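PDB 4MLO: TCP pilus virulence regulatory protein from Vibrio cholerae, which probably activates transcription of virulence genes, including those of the TCP pilus, as a DNA-binding AraC-family regulator that holds a palmitoleic acid in its pocket. Local coordinates for residues D141-L144 with K145-S149. Residues are numbered along the deposited sequence; the frame is centred on the assembly and turned at random.
Sequences DEFL and KVFFS
Phe143 and Phe147, one helical turn apart, run side by side and point the same way: both hold CG trans to the backbone N (chi1 177° and 179°), and CE1 of the Phe143 ring meets Phe147 CB in an apolar contact of 4.1 Å. The Phe148 ring is fitted closely to the backbone: its CD2 sits 3.3 Å from Leu144 O, which lies at the ring edge and in its plane, while Phe147 CD2 stands over one face, offset toward the rim.

Around the helix, the Lys145 chain, bent at chi3, wraps past Asp141 O, with CG 3.4 Å and CE 3.5 Å from that oxygen. Glu142 bends at chi2, and its OE1, which has a weak hydrogen bond with Tyr97 OH, approaches Val146 CG2 to 3.7 Å. The opposite charges of Glu142 OE2 and Lys145 NZ lie 4.3 Å apart, beyond a salt bridge. Lys145 O accepts two bonds, from Ser149 N and from Ser149 OG (2.7 Å), which arrive from opposite faces of the carbonyl plane.

Phe143, Phe147 and Phe148 all touch helix 121-131, and Phe148 also meets Phe7 and Phe90. Five consecutive i to i+4 backbone bonds, from Lys145 N to Asp141 O (2.9 Å, N-H...O angle 164°) through Ser149 N to Lys145 O, define the regular first turns of alpha-helix 141-159, within the cupin-like N-terminal region of ToxT.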
ATOM      1  N   ASP A 141     -19.679  -3.374 -12.703  1.00 34.66           N
ATOM      2  CA  ASP A 141     -18.540  -2.482 -12.880  1.00 39.36           C
ATOM      3  C   ASP A 141     -18.931  -1.036 -12.596  1.00 34.42           C
ATOM      4  O   ASP A 141     -18.175  -0.298 -11.955  1.00 28.97           O
ATOM      5  CB  ASP A 141     -17.986  -2.620 -14.297  1.00 46.30           C
ATOM      6  CG  ASP A 141     -17.335  -3.980 -14.551  1.00 55.25           C
ATOM      7  OD1 ASP A 141     -17.326  -4.420 -15.720  1.00 61.90           O
ATOM      8  OD2 ASP A 141     -16.825  -4.604 -13.597  1.00 51.66           O
ATOM      9  N   GLU A 142     -20.122  -0.625 -13.040  1.00 28.57           N
ATOM     10  CA  GLU A 142     -20.601   0.728 -12.785  1.00 30.44           C
ATOM     11  C   GLU A 142     -20.756   0.982 -11.290  1.00 30.98           C
ATOM     12  O   GLU A 142     -20.321   2.019 -10.776  1.00 29.50           O
ATOM     13  CB  GLU A 142     -21.929   0.959 -13.511  1.00 37.80           C
ATOM     14  CG  GLU A 142     -22.451   2.396 -13.442  1.00 44.46           C
ATOM     15  CD  GLU A 142     -21.617   3.359 -14.266  1.00 46.12           C
ATOM     16  OE1 GLU A 142     -21.620   4.579 -13.971  1.00 40.76           O
ATOM     17  OE2 GLU A 142     -20.958   2.892 -15.219  1.00 45.39           O
ATOM     18  N   PHE A 143     -21.367   0.043 -10.569  1.00 25.75           N
ATOM     19  CA  PHE A 143     -21.512   0.226  -9.131  1.00 31.01           C
ATOM     20  C   PHE A 143     -20.154   0.434  -8.475  1.00 26.33           C
ATOM     21  O   PHE A 143     -19.998   1.305  -7.609  1.00 24.99           O
ATOM     22  CB  PHE A 143     -22.215  -0.979  -8.515  1.00 26.04           C
ATOM     23  CG  PHE A 143     -22.352  -0.908  -7.021  1.00 28.36           C
ATOM     24  CD1 PHE A 143     -21.276  -1.158  -6.199  1.00 32.52           C
ATOM     25  CD2 PHE A 143     -23.574  -0.611  -6.443  1.00 28.94           C
ATOM     26  CE1 PHE A 143     -21.409  -1.101  -4.809  1.00 30.58           C
ATOM     27  CE2 PHE A 143     -23.716  -0.541  -5.077  1.00 29.23           C
ATOM     28  CZ  PHE A 143     -22.622  -0.788  -4.251  1.00 33.17           C
ATOM     29  N   LEU A 144     -19.168  -0.374  -8.855  1.00 26.68           N
ATOM     30  CA  LEU A 144     -17.876  -0.320  -8.170  1.00 23.77           C
ATOM     31  C   LEU A 144     -17.146   0.962  -8.498  1.00 23.26           C
ATOM     32  O   LEU A 144     -16.541   1.581  -7.613  1.00 25.03           O
ATOM     33  CB  LEU A 144     -17.026  -1.532  -8.540  1.00 30.40           C
ATOM     34  CG  LEU A 144     -17.593  -2.862  -8.049  1.00 32.87           C
ATOM     35  CD1 LEU A 144     -16.929  -4.007  -8.776  1.00 35.26           C
ATOM     36  CD2 LEU A 144     -17.402  -2.996  -6.546  1.00 34.69           C
ATOM     37  N   LYS A 145     -17.207   1.398  -9.762  1.00 25.45           N
ATOM     38  CA  LYS A 145     -16.542   2.650 -10.116  1.00 25.17           C
ATOM     39  C   LYS A 145     -17.181   3.831  -9.391  1.00 25.85           C
ATOM     40  O   LYS A 145     -16.473   4.716  -8.880  1.00 24.24           O
ATOM     41  CB  LYS A 145     -16.572   2.852 -11.632  1.00 23.29           C
ATOM     42  CG  LYS A 145     -15.657   1.882 -12.389  1.00 26.70           C
ATOM     43  CD  LYS A 145     -15.635   2.126 -13.901  1.00 29.11           C
ATOM     44  CE  LYS A 145     -16.949   1.723 -14.538  1.00 36.69           C
ATOM     45  NZ  LYS A 145     -16.885   1.784 -16.012  1.00 38.03           N
ATOM     46  N   VAL A 146     -18.518   3.855  -9.311  1.00 21.30           N
ATOM     47  CA  VAL A 146     -19.198   4.949  -8.624  1.00 22.99           C
ATOM     48  C   VAL A 146     -18.905   4.897  -7.134  1.00 21.71           C
ATOM     49  O   VAL A 146     -18.644   5.933  -6.502  1.00 25.86           O
ATOM     50  CB  VAL A 146     -20.715   4.898  -8.905  1.00 29.62           C
ATOM     51  CG1 VAL A 146     -21.463   5.920  -8.056  1.00 25.90           C
ATOM     52  CG2 VAL A 146     -20.977   5.160 -10.384  1.00 27.15           C
ATOM     53  N   PHE A 147     -18.953   3.701  -6.542  1.00 23.02           N
ATOM     54  CA  PHE A 147     -18.695   3.571  -5.105  1.00 25.21           C
ATOM     55  C   PHE A 147     -17.294   4.066  -4.743  1.00 26.24           C
ATOM     56  O   PHE A 147     -17.127   4.905  -3.842  1.00 21.84           O
ATOM     57  CB  PHE A 147     -18.870   2.121  -4.667  1.00 24.50           C
ATOM     58  CG  PHE A 147     -18.594   1.907  -3.207  1.00 22.47           C
ATOM     59  CD1 PHE A 147     -19.596   2.073  -2.279  1.00 26.49           C
ATOM     60  CD2 PHE A 147     -17.328   1.588  -2.762  1.00 25.31           C
ATOM     61  CE1 PHE A 147     -19.351   1.897  -0.936  1.00 29.99           C
ATOM     62  CE2 PHE A 147     -17.083   1.416  -1.423  1.00 25.60           C
ATOM     63  CZ  PHE A 147     -18.106   1.575  -0.514  1.00 27.74           C
ATOM     64  N   PHE A 148     -16.274   3.580  -5.458  1.00 21.28           N
ATOM     65  CA  PHE A 148     -14.892   3.894  -5.103  1.00 22.35           C
ATOM     66  C   PHE A 148     -14.488   5.313  -5.497  1.00 20.85           C
ATOM     67  O   PHE A 148     -13.730   5.953  -4.760  1.00 21.95           O
ATOM     68  CB  PHE A 148     -13.955   2.862  -5.709  1.00 20.34           C
ATOM     69  CG  PHE A 148     -13.852   1.615  -4.891  1.00 23.70           C
ATOM     70  CD1 PHE A 148     -12.991   1.565  -3.805  1.00 23.23           C
ATOM     71  CD2 PHE A 148     -14.641   0.514  -5.175  1.00 24.01           C
ATOM     72  CE1 PHE A 148     -12.886   0.400  -3.028  1.00 29.18           C
ATOM     73  CE2 PHE A 148     -14.551  -0.655  -4.398  1.00 29.89           C
ATOM     74  CZ  PHE A 148     -13.678  -0.707  -3.330  1.00 29.13           C
ATOM     75  N   SER A 149     -14.980   5.850  -6.622  1.00 19.18           N
ATOM     76  CA  SER A 149     -14.707   7.255  -6.890  1.00 22.94           C
ATOM     77  C   SER A 149     -15.347   8.149  -5.830  1.00 26.16           C
ATOM     78  O   SER A 149     -14.722   9.106  -5.360  1.00 26.23           O
ATOM     79  CB  SER A 149     -15.170   7.643  -8.305  1.00 26.42           C
ATOM     80  OG  SER A 149     -16.539   7.376  -8.497  1.00 33.73           O
TER